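Local coordinates for lysin (Bacillus phage PBC5, PDB 6ILU), which probably binds the cell wall of its bacterial host through an SH3b-type domain, targeting the phage endolysin to its substrate, at residues 80-94 with 128-140. Numbering follows the deposited sequence.
Sequences YKVRSKYPVGWGVNF and RWIKEEHVTITAK. With SO4 (sulfate ion), chain C; SO4 (sulfate ion), chain F; EDO (1,2-ethanediol), chain K; EDO (1,2-ethanediol), chain I.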
ATOM      1  N   TYR A  80      -5.725   2.908  -0.973  1.00 20.65           N
ATOM      2  CA  TYR A  80      -6.724   2.228  -1.776  1.00 21.86           C
ATOM      3  C   TYR A  80      -7.469   1.217  -0.900  1.00 20.67           C
ATOM      4  O   TYR A  80      -6.902   0.607   0.004  1.00 21.20           O
ATOM      5  CB  TYR A  80      -6.069   1.545  -2.973  1.00 20.58           C
ATOM      6  CG  TYR A  80      -5.569   2.510  -4.030  1.00 20.94           C
ATOM      7  CD1 TYR A  80      -5.846   3.879  -3.969  1.00 20.67           C
ATOM      8  CD2 TYR A  80      -4.830   2.025  -5.117  1.00 21.45           C
ATOM      9  CE1 TYR A  80      -5.413   4.733  -4.968  1.00 23.29           C
ATOM     10  CE2 TYR A  80      -4.386   2.857  -6.089  1.00 22.05           C
ATOM     11  CZ  TYR A  80      -4.668   4.214  -6.017  1.00 25.42           C
ATOM     12  OH  TYR A  80      -4.210   5.048  -7.012  1.00 26.00           O
ATOM     13  N   LYS A  81      -8.771   1.086  -1.160  1.00 21.40           N
ATOM     14  CA  LYS A  81      -9.665   0.243  -0.370  1.00 21.07           C
ATOM     15  C   LYS A  81      -9.991  -1.038  -1.130  1.00 19.52           C
ATOM     16  O   LYS A  81     -10.335  -1.013  -2.336  1.00 22.24           O
ATOM     17  CB  LYS A  81     -10.970   1.001  -0.038  1.00 24.05           C
ATOM     18  CG  LYS A  81     -10.683   2.343   0.611  1.00 24.09           C
ATOM     19  CD  LYS A  81     -10.222   2.143   2.027  1.00 25.98           C
ATOM     20  CE  LYS A  81      -9.874   3.491   2.666  1.00 28.57           C
ATOM     21  NZ  LYS A  81      -9.558   3.327   4.094  1.00 28.77           N
ATOM     22  N   VAL A  82      -9.892  -2.151  -0.396  1.00 20.55           N
ATOM     23  CA  VAL A  82     -10.078  -3.485  -0.971  1.00 17.92           C
ATOM     24  C   VAL A  82     -11.393  -4.057  -0.482  1.00 20.39           C
ATOM     25  O   VAL A  82     -11.622  -4.133   0.732  1.00 22.55           O
ATOM     26  CB  VAL A  82      -8.887  -4.420  -0.586  1.00 17.39           C
ATOM     27  CG1 VAL A  82      -9.024  -5.807  -1.273  1.00 19.67           C
ATOM     28  CG2 VAL A  82      -7.512  -3.770  -0.994  1.00 18.32           C
ATOM     29  N   ARG A  83     -12.270  -4.448  -1.416  1.00 19.86           N
ATOM     30  CA  ARG A  83     -13.575  -5.008  -1.038  1.00 21.52           C
ATOM     31  C   ARG A  83     -13.836  -6.263  -1.821  1.00 23.36           C
ATOM     32  O   ARG A  83     -13.536  -6.309  -3.005  1.00 22.90           O
ATOM     33  CB  ARG A  83     -14.685  -4.008  -1.295  1.00 23.11           C
ATOM     34  CG  ARG A  83     -14.638  -2.783  -0.386  1.00 21.85           C
ATOM     35  CD  ARG A  83     -15.723  -1.807  -0.862  1.00 25.57           C
ATOM     36  NE  ARG A  83     -15.751  -0.568  -0.089  1.00 27.54           N
ATOM     37  CZ  ARG A  83     -15.080   0.532  -0.418  1.00 29.19           C
ATOM     38  NH1 ARG A  83     -14.300   0.550  -1.500  1.00 28.95           N
ATOM     39  NH2 ARG A  83     -15.187   1.625   0.344  1.00 29.16           N
ATOM     40  N   SER A  84     -14.390  -7.279  -1.176  1.00 22.84           N
ATOM     41  CA  SER A  84     -14.865  -8.461  -1.931  1.00 23.45           C
ATOM     42  C   SER A  84     -15.813  -8.081  -3.075  1.00 26.32           C
ATOM     43  O   SER A  84     -16.634  -7.151  -2.945  1.00 27.91           O
ATOM     44  CB  SER A  84     -15.578  -9.451  -0.989  1.00 22.67           C
ATOM     45  OG  SER A  84     -16.087 -10.552  -1.724  1.00 23.85           O
ATOM     46  N   LYS A  85     -15.732  -8.826  -4.182  1.00 24.36           N
ATOM     47  CA  LYS A  85     -16.717  -8.680  -5.250  1.00 24.90           C
ATOM     48  C   LYS A  85     -18.014  -9.421  -4.915  1.00 27.46           C
ATOM     49  O   LYS A  85     -19.002  -9.260  -5.614  1.00 28.26           O
ATOM     50  CB  LYS A  85     -16.182  -9.212  -6.598  1.00 24.71           C
ATOM     51  CG  LYS A  85     -15.072  -8.366  -7.220  1.00 25.23           C
ATOM     52  CD  LYS A  85     -14.689  -8.930  -8.588  1.00 29.54           C
ATOM     53  CE  LYS A  85     -13.593  -8.079  -9.247  1.00 33.14           C
ATOM     54  NZ  LYS A  85     -13.134  -8.741 -10.536  1.00 36.14           N
ATOM     55  N   TYR A  86     -18.006 -10.225  -3.860  1.00 24.81           N
ATOM     56  CA  TYR A  86     -19.086 -11.195  -3.617  1.00 26.52           C
ATOM     57  C   TYR A  86     -19.889 -10.785  -2.395  1.00 27.23           C
ATOM     58  O   TYR A  86     -19.394 -10.003  -1.583  1.00 28.43           O
ATOM     59  CB  TYR A  86     -18.488 -12.595  -3.437  1.00 25.09           C
ATOM     60  CG  TYR A  86     -17.510 -12.954  -4.525  1.00 26.67           C
ATOM     61  CD1 TYR A  86     -16.148 -12.890  -4.287  1.00 24.64           C
ATOM     62  CD2 TYR A  86     -17.945 -13.368  -5.774  1.00 30.25           C
ATOM     63  CE1 TYR A  86     -15.236 -13.202  -5.264  1.00 26.11           C
ATOM     64  CE2 TYR A  86     -17.029 -13.683  -6.774  1.00 29.11           C
ATOM     65  CZ  TYR A  86     -15.682 -13.595  -6.502  1.00 29.24           C
ATOM     66  OH  TYR A  86     -14.750 -13.881  -7.465  1.00 31.76           O
ATOM     67  N   PRO A  87     -21.116 -11.334  -2.243  1.00 30.50           N
ATOM     68  CA  PRO A  87     -21.933 -10.912  -1.104  1.00 34.78           C
ATOM     69  C   PRO A  87     -21.308 -11.286   0.237  1.00 32.45           C
ATOM     70  O   PRO A  87     -20.443 -12.149   0.304  1.00 30.73           O
ATOM     71  CB  PRO A  87     -23.267 -11.643  -1.319  1.00 37.72           C
ATOM     72  CG  PRO A  87     -23.047 -12.657  -2.365  1.00 33.46           C
ATOM     73  CD  PRO A  87     -21.790 -12.298  -3.126  1.00 31.21           C
ATOM     74  N   VAL A  88     -21.751 -10.630   1.301  1.00 32.20           N
ATOM     75  CA  VAL A  88     -21.309 -11.004   2.635  1.00 32.54           C
ATOM     76  C   VAL A  88     -21.651 -12.467   2.955  1.00 25.37           C
ATOM     77  O   VAL A  88     -22.802 -12.941   2.773  1.00 26.81           O
ATOM     78  CB  VAL A  88     -21.925 -10.088   3.703  1.00 35.82           C
ATOM     79  CG1 VAL A  88     -21.483 -10.549   5.072  1.00 38.03           C
ATOM     80  CG2 VAL A  88     -21.511  -8.649   3.455  1.00 36.86           C
ATOM     81  N   GLY A  89     -20.632 -13.199   3.381  1.00 24.66           N
ATOM     82  CA  GLY A  89     -20.778 -14.600   3.739  1.00 26.76           C
ATOM     83  C   GLY A  89     -20.157 -15.504   2.685  1.00 26.14           C
ATOM     84  O   GLY A  89     -19.961 -16.685   2.929  1.00 26.26           O
ATOM     85  N   TRP A  90     -19.822 -14.926   1.533  1.00 23.84           N
ATOM     86  CA  TRP A  90     -19.196 -15.670   0.431  1.00 23.54           C
ATOM     87  C   TRP A  90     -17.695 -15.631   0.647  1.00 23.00           C
ATOM     88  O   TRP A  90     -17.076 -14.561   0.605  1.00 24.77           O
ATOM     89  CB  TRP A  90     -19.622 -15.045  -0.902  1.00 27.39           C
ATOM     90  CG  TRP A  90     -19.102 -15.682  -2.171  1.00 26.43           C
ATOM     91  CD1 TRP A  90     -17.799 -15.777  -2.583  1.00 27.83           C
ATOM     92  CD2 TRP A  90     -19.900 -16.209  -3.220  1.00 28.32           C
ATOM     93  NE1 TRP A  90     -17.755 -16.382  -3.823  1.00 27.80           N
ATOM     94  CE2 TRP A  90     -19.027 -16.639  -4.244  1.00 27.40           C
ATOM     95  CE3 TRP A  90     -21.275 -16.370  -3.390  1.00 30.91           C
ATOM     96  CZ2 TRP A  90     -19.497 -17.253  -5.425  1.00 29.02           C
ATOM     97  CZ3 TRP A  90     -21.751 -16.964  -4.576  1.00 33.61           C
ATOM     98  CH2 TRP A  90     -20.850 -17.389  -5.568  1.00 32.54           C
ATOM     99  N   GLY A  91     -17.104 -16.783   0.934  1.00 19.73           N
ATOM    100  CA  GLY A  91     -15.715 -16.802   1.363  1.00 21.20           C
ATOM    101  C   GLY A  91     -14.703 -16.418   0.286  1.00 21.96           C
ATOM    102  O   GLY A  91     -14.838 -16.809  -0.877  1.00 22.59           O
ATOM    103  N   VAL A  92     -13.670 -15.668   0.691  1.00 20.84           N
ATOM    104  CA  VAL A  92     -12.596 -15.319  -0.232  1.00 21.77           C
ATOM    105  C   VAL A  92     -11.282 -15.767   0.413  1.00 19.12           C
ATOM    106  O   VAL A  92     -10.981 -15.360   1.544  1.00 19.66           O
ATOM    107  CB  VAL A  92     -12.555 -13.806  -0.525  1.00 21.96           C
ATOM    108  CG1 VAL A  92     -11.331 -13.450  -1.408  1.00 21.48           C
ATOM    109  CG2 VAL A  92     -13.892 -13.373  -1.204  1.00 23.93           C
ATOM    110  N   ASN A  93     -10.536 -16.612  -0.303  1.00 21.29           N
ATOM    111  CA  ASN A  93      -9.317 -17.177   0.265  1.00 18.93           C
ATOM    112  C   ASN A  93      -8.182 -16.164   0.331  1.00 18.05           C
ATOM    113  O   ASN A  93      -8.043 -15.328  -0.558  1.00 18.17           O
ATOM    114  CB  ASN A  93      -8.840 -18.330  -0.588  1.00 19.41           C
ATOM    115  CG  ASN A  93      -9.805 -19.520  -0.553  1.00 22.34           C
ATOM    116  OD1 ASN A  93     -10.421 -19.784   0.478  1.00 25.55           O
ATOM    117  ND2 ASN A  93      -9.899 -20.225  -1.657  1.00 28.70           N
ATOM    118  N   PHE A  94      -7.319 -16.315   1.329  1.00 17.31           N
ATOM    119  CA  PHE A  94      -6.070 -15.559   1.331  1.00 16.35           C
ATOM    120  C   PHE A  94      -4.894 -16.481   1.615  1.00 15.28           C
ATOM    121  O   PHE A  94      -5.038 -17.596   2.239  1.00 18.62           O
ATOM    122  CB  PHE A  94      -6.093 -14.336   2.339  1.00 16.48           C
ATOM    123  CG  PHE A  94      -6.319 -14.676   3.793  1.00 17.63           C
ATOM    124  CD1 PHE A  94      -5.281 -15.087   4.598  1.00 16.72           C
ATOM    125  CD2 PHE A  94      -7.602 -14.556   4.353  1.00 19.34           C
ATOM    126  CE1 PHE A  94      -5.488 -15.399   5.930  1.00 18.96           C
ATOM    127  CE2 PHE A  94      -7.836 -14.851   5.691  1.00 19.59           C
ATOM    128  CZ  PHE A  94      -6.770 -15.270   6.491  1.00 21.20           C
ATOM    129  N   ARG A 128      -1.730 -11.130   4.436  1.00 18.15           N
ATOM    130  CA  ARG A 128      -2.877 -11.874   3.901  1.00 17.67           C
ATOM    131  C   ARG A 128      -3.111 -11.454   2.474  1.00 17.09           C
ATOM    132  O   ARG A 128      -3.533 -10.311   2.219  1.00 19.41           O
ATOM    133  CB  ARG A 128      -4.127 -11.611   4.750  1.00 19.59           C
ATOM    134  CG  ARG A 128      -3.950 -12.135   6.170  1.00 19.29           C
ATOM    135  CD  ARG A 128      -5.253 -11.870   6.979  1.00 21.83           C
ATOM    136  NE  ARG A 128      -5.468 -10.414   7.080  1.00 21.62           N
ATOM    137  CZ  ARG A 128      -6.616  -9.838   7.474  1.00 25.98           C
ATOM    138  NH1 ARG A 128      -7.665 -10.594   7.806  1.00 23.90           N
ATOM    139  NH2 ARG A 128      -6.700  -8.496   7.509  1.00 26.76           N
ATOM    140  N   TRP A 129      -2.778 -12.363   1.564  1.00 15.42           N
ATOM    141  CA  TRP A 129      -2.733 -12.022   0.121  1.00 15.29           C
ATOM    142  C   TRP A 129      -3.920 -12.662  -0.591  1.00 17.30           C
ATOM    143  O   TRP A 129      -4.109 -13.890  -0.520  1.00 16.49           O
ATOM    144  CB  TRP A 129      -1.439 -12.499  -0.501  1.00 15.67           C
ATOM    145  CG  TRP A 129      -0.259 -11.797   0.088  1.00 16.54           C
ATOM    146  CD1 TRP A 129       0.372 -12.081   1.296  1.00 15.45           C
ATOM    147  CD2 TRP A 129       0.478 -10.726  -0.513  1.00 17.34           C
ATOM    148  NE1 TRP A 129       1.443 -11.216   1.477  1.00 16.11           N
ATOM    149  CE2 TRP A 129       1.540 -10.401   0.366  1.00 16.95           C
ATOM    150  CE3 TRP A 129       0.341 -10.010  -1.718  1.00 17.11           C
ATOM    151  CZ2 TRP A 129       2.463  -9.383   0.080  1.00 18.72           C
ATOM    152  CZ3 TRP A 129       1.266  -8.982  -2.000  1.00 17.16           C
ATOM    153  CH2 TRP A 129       2.312  -8.694  -1.101  1.00 18.19           C
ATOM    154  N   ILE A 130      -4.692 -11.832  -1.282  1.00 17.01           N
ATOM    155  CA  ILE A 130      -5.900 -12.269  -2.043  1.00 17.39           C
ATOM    156  C   ILE A 130      -5.714 -12.037  -3.533  1.00 18.51           C
ATOM    157  O   ILE A 130      -5.168 -11.016  -3.950  1.00 18.14           O
ATOM    158  CB  ILE A 130      -7.137 -11.471  -1.538  1.00 14.89           C
ATOM    159  CG1 ILE A 130      -7.359 -11.791  -0.049  1.00 15.48           C
ATOM    160  CG2 ILE A 130      -8.414 -11.737  -2.423  1.00 16.60           C
ATOM    161  CD1 ILE A 130      -8.566 -11.063   0.644  1.00 18.06           C
ATOM    162  N   LYS A 131      -6.201 -12.952  -4.351  1.00 17.02           N
ATOM    163  CA  LYS A 131      -6.139 -12.746  -5.791  1.00 17.43           C
ATOM    164  C   LYS A 131      -6.957 -11.523  -6.167  1.00 19.00           C
ATOM    165  O   LYS A 131      -8.121 -11.388  -5.724  1.00 20.64           O
ATOM    166  CB  LYS A 131      -6.711 -13.948  -6.540  1.00 19.00           C
ATOM    167  CG  LYS A 131      -5.845 -15.185  -6.466  1.00 23.30           C
ATOM    168  CD  LYS A 131      -6.476 -16.351  -7.214  1.00 25.27           C
ATOM    169  CE  LYS A 131      -5.789 -17.671  -6.884  1.00 30.35           C
ATOM    170  NZ  LYS A 131      -6.557 -18.783  -7.514  1.00 35.92           N
ATOM    171  N   GLU A 132      -6.403 -10.669  -7.018  1.00 20.83           N
ATOM    172  CA  GLU A 132      -7.112  -9.423  -7.321  1.00 21.70           C
ATOM    173  C   GLU A 132      -8.414  -9.674  -8.064  1.00 22.49           C
ATOM    174  O   GLU A 132      -9.295  -8.803  -8.048  1.00 23.14           O
ATOM    175  CB  GLU A 132      -6.234  -8.470  -8.143  1.00 20.47           C
ATOM    176  CG  GLU A 132      -5.036  -7.973  -7.285  1.00 18.53           C
ATOM    177  CD  GLU A 132      -4.238  -6.834  -7.895  1.00 25.28           C
ATOM    178  OE1 GLU A 132      -4.581  -6.349  -9.001  1.00 24.42           O
ATOM    179  OE2 GLU A 132      -3.244  -6.439  -7.234  1.00 25.33           O
ATOM    180  N   GLU A 133      -8.543 -10.835  -8.726  1.00 21.83           N
ATOM    181  CA  GLU A 133      -9.778 -11.139  -9.453  1.00 23.30           C
ATOM    182  C   GLU A 133     -10.984 -11.198  -8.504  1.00 23.14           C
ATOM    183  O   GLU A 133     -12.120 -11.081  -8.966  1.00 26.99           O
ATOM    184  CB  GLU A 133      -9.662 -12.454 -10.238  1.00 25.66           C
ATOM    185  CG  GLU A 133      -9.599 -13.661  -9.389  1.00 28.19           C
ATOM    186  CD  GLU A 133      -9.182 -14.898 -10.159  1.00 40.67           C
ATOM    187  OE1 GLU A 133     -10.034 -15.778 -10.353  1.00 46.14           O
ATOM    188  OE2 GLU A 133      -8.005 -14.982 -10.568  1.00 41.83           O
ATOM    189  N   HIS A 134     -10.755 -11.405  -7.212  1.00 21.75           N
ATOM    190  CA  HIS A 134     -11.880 -11.562  -6.292  1.00 22.49           C
ATOM    191  C   HIS A 134     -12.295 -10.273  -5.582  1.00 21.73           C
ATOM    192  O   HIS A 134     -13.274 -10.265  -4.829  1.00 22.12           O
ATOM    193  CB  HIS A 134     -11.545 -12.608  -5.229  1.00 21.72           C
ATOM    194  CG  HIS A 134     -11.354 -13.988  -5.785  1.00 24.54           C
ATOM    195  ND1 HIS A 134     -12.269 -14.581  -6.626  1.00 27.17           N
ATOM    196  CD2 HIS A 134     -10.374 -14.903  -5.580  1.00 22.71           C
ATOM    197  CE1 HIS A 134     -11.843 -15.791  -6.955  1.00 29.31           C
ATOM    198  NE2 HIS A 134     -10.710 -16.020  -6.309  1.00 24.33           N
ATOM    199  N   VAL A 135     -11.551  -9.203  -5.805  1.00 21.73           N
ATOM    200  CA  VAL A 135     -11.810  -7.959  -5.078  1.00 20.82           C
ATOM    201  C   VAL A 135     -11.796  -6.753  -5.988  1.00 23.16           C
ATOM    202  O   VAL A 135     -11.260  -6.804  -7.089  1.00 23.46           O
ATOM    203  CB  VAL A 135     -10.731  -7.733  -3.977  1.00 19.75           C
ATOM    204  CG1 VAL A 135     -10.880  -8.790  -2.847  1.00 19.32           C
ATOM    205  CG2 VAL A 135      -9.310  -7.702  -4.591  1.00 19.04           C
ATOM    206  N   THR A 136     -12.399  -5.651  -5.535  1.00 22.39           N
ATOM    207  CA  THR A 136     -12.158  -4.355  -6.134  1.00 23.84           C
ATOM    208  C   THR A 136     -11.112  -3.612  -5.294  1.00 21.98           C
ATOM    209  O   THR A 136     -11.058  -3.773  -4.062  1.00 20.03           O
ATOM    210  CB  THR A 136     -13.427  -3.505  -6.229  1.00 23.42           C
ATOM    211  OG1 THR A 136     -14.083  -3.418  -4.947  1.00 25.82           O
ATOM    212  CG2 THR A 136     -14.451  -4.143  -7.257  1.00 26.71           C
ATOM    213  N   ILE A 137     -10.288  -2.812  -5.969  1.00 20.05           N
ATOM    214  CA  ILE A 137      -9.250  -1.999  -5.316  1.00 20.64           C
ATOM    215  C   ILE A 137      -9.472  -0.609  -5.840  1.00 22.90           C
ATOM    216  O   ILE A 137      -9.264  -0.372  -7.026  1.00 25.03           O
ATOM    217  CB  ILE A 137      -7.826  -2.463  -5.654  1.00 21.23           C
ATOM    218  CG1 ILE A 137      -7.612  -3.923  -5.237  1.00 20.77           C
ATOM    219  CG2 ILE A 137      -6.736  -1.488  -5.046  1.00 21.29           C
ATOM    220  CD1 ILE A 137      -6.257  -4.535  -5.717  1.00 22.28           C
ATOM    221  N   THR A 138      -9.985   0.291  -4.998  1.00 22.47           N
ATOM    222  CA  THR A 138     -10.455   1.590  -5.507  1.00 24.38           C
ATOM    223  C   THR A 138      -9.952   2.743  -4.628  1.00 26.77           C
ATOM    224  O   THR A 138      -9.513   2.506  -3.515  1.00 26.41           O
ATOM    225  CB  THR A 138     -12.002   1.647  -5.576  1.00 29.94           C
ATOM    226  OG1 THR A 138     -12.539   1.350  -4.289  1.00 27.71           O
ATOM    227  CG2 THR A 138     -12.570   0.625  -6.614  1.00 28.04           C
ATOM    228  N   ALA A 139     -10.027   3.973  -5.121  1.00 27.50           N
ATOM    229  CA  ALA A 139      -9.421   5.115  -4.406  1.00 28.80           C
ATOM    230  C   ALA A 139     -10.167   5.409  -3.097  1.00 36.45           C
ATOM    231  O   ALA A 139      -9.571   5.910  -2.137  1.00 39.76           O
ATOM    232  CB  ALA A 139      -9.390   6.359  -5.299  1.00 31.08           C
ATOM    233  N   LYS A 140     -11.464   5.096  -3.071  1.00 34.62           N
ATOM    234  CA  LYS A 140     -12.319   5.298  -1.887  1.00 36.52           C
ATOM    235  C   LYS A 140     -13.150   4.052  -1.563  1.00 35.74           C
ATOM    236  O   LYS A 140     -13.159   3.082  -2.326  1.00 33.59           O
ATOM    237  CB  LYS A 140     -13.285   6.468  -2.093  1.00 42.42           C
ATOM    238  CG  LYS A 140     -12.654   7.825  -2.302  1.00 50.04           C
ATOM    239  CD  LYS A 140     -13.733   8.899  -2.484  1.00 57.20           C
ATOM    240  CE  LYS A 140     -13.119  10.291  -2.649  1.00 61.69           C
ATOM    241  NZ  LYS A 140     -14.127  11.391  -2.826  1.00 67.38           N
ATOM    242  OXT LYS A 140     -13.883   3.994  -0.553  1.00 38.19           O
TER
HETATM  243  S   SO4 C 401      -8.738 -18.780  -5.024  1.00 38.33           S
HETATM  244  O1  SO4 C 401      -7.597 -19.657  -5.220  1.00 47.46           O
HETATM  245  O2  SO4 C 401      -8.409 -17.581  -4.266  1.00 37.49           O
HETATM  246  O3  SO4 C 401      -9.176 -18.437  -6.393  1.00 38.64           O
HETATM  247  O4  SO4 C 401      -9.769 -19.519  -4.320  1.00 44.22           O
HETATM  248  S   SO4 F 404     -25.155  -8.790   0.585  1.00103.75           S
HETATM  249  O1  SO4 F 404     -25.202  -7.823   1.679  1.00104.14           O
HETATM  250  O2  SO4 F 404     -23.843  -8.701  -0.043  1.00103.74           O
HETATM  251  O3  SO4 F 404     -26.186  -8.481  -0.408  1.00104.03           O
HETATM  252  O4  SO4 F 404     -25.375 -10.138   1.106  1.00102.95           O
HETATM  253  C1  EDO K 409     -18.521   0.813   1.921  1.00 53.07           C
HETATM  254  O1  EDO K 409     -18.452  -0.522   1.378  1.00 55.91           O
HETATM  255  C2  EDO K 409     -17.809   0.855   3.259  1.00 53.16           C
HETATM  256  O2  EDO K 409     -16.663   1.702   3.117  1.00 54.83           O
HETATM  257  C1  EDO I 407     -10.882  -8.929   9.455  1.00 38.16           C
HETATM  258  O1  EDO I 407     -10.546  -9.869   8.401  1.00 30.30           O
HETATM  259  C2  EDO I 407      -9.674  -8.501  10.273  1.00 44.57           C
HETATM  260  O2  EDO I 407      -8.736  -7.655   9.555  1.00 44.90           O
HETATM  261  O   HOH W   1     -13.042  -1.319  -3.403  1.00 25.31           O
HETATM  262  O   HOH W   2     -16.414  -4.755  -4.470  1.00 32.11           O
HETATM  263  O   HOH W   3     -10.615  -7.292 -10.248  1.00 29.55           O
HETATM  264  O   HOH W   4      -7.761 -15.282  -3.361  1.00 18.53           O
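Tyr86 meets His134 edge against edge, the ring planes 54° apart, with Tyr86 OH 2.7 Å from His134 ND1 in a hydrogen bond that either group could donate. Lys85 CB covers one face of the tyrosine and Trp90 NE1 the opposite face, while Glu133 CG lies over the imidazole. At the far edge of the imidazole, His134 NE2 donates almost straight (179°) to O3 of a sulfate also held by Asn93 ND2 and Lys131 NZ. The Phe94 ring carries the bent Arg128 side chain over one face, Arg128 CD standing 3.8 Å from the ring centroid as a CH-pi contact; Arg128 CZ lies over the same face but 5.6 Å from the centroid, at most a weak cation-pi attraction, and NE binds Gly125 O.

Strands 81-84 and 135-138 pair antiparallel, Lys81 with Thr138 and Arg83 with Thr136 as hydrogen-bonded pairs. Val82, near Ile124, shares a face with Ile137, and its CG1 also reaches Val135 CB at 3.7 Å. On the other face Arg83, extended from CG to NE, grips the C-terminal carboxylate end-on and in plane: NH1 reaches Lys140 O at 2.9 Å and NH2 forms a salt bridge to Lys140 OXT at 2.8 Å. A chi1 of 56° turns Thr138 OG1 to donate to the same Lys140 O. A water joins Lys81 O, Arg83 NH1 and the hydroxyls of Thr136 and Thr138.

The salt bridge thus probably holds the tail beyond strand 135-138 of this SH3b-type domain against strand 81-84, supplementing the backbone bonds, while Tyr86 and the sulfate, probably from the crystallisation liquor, together probably limit rotation of the imidazole.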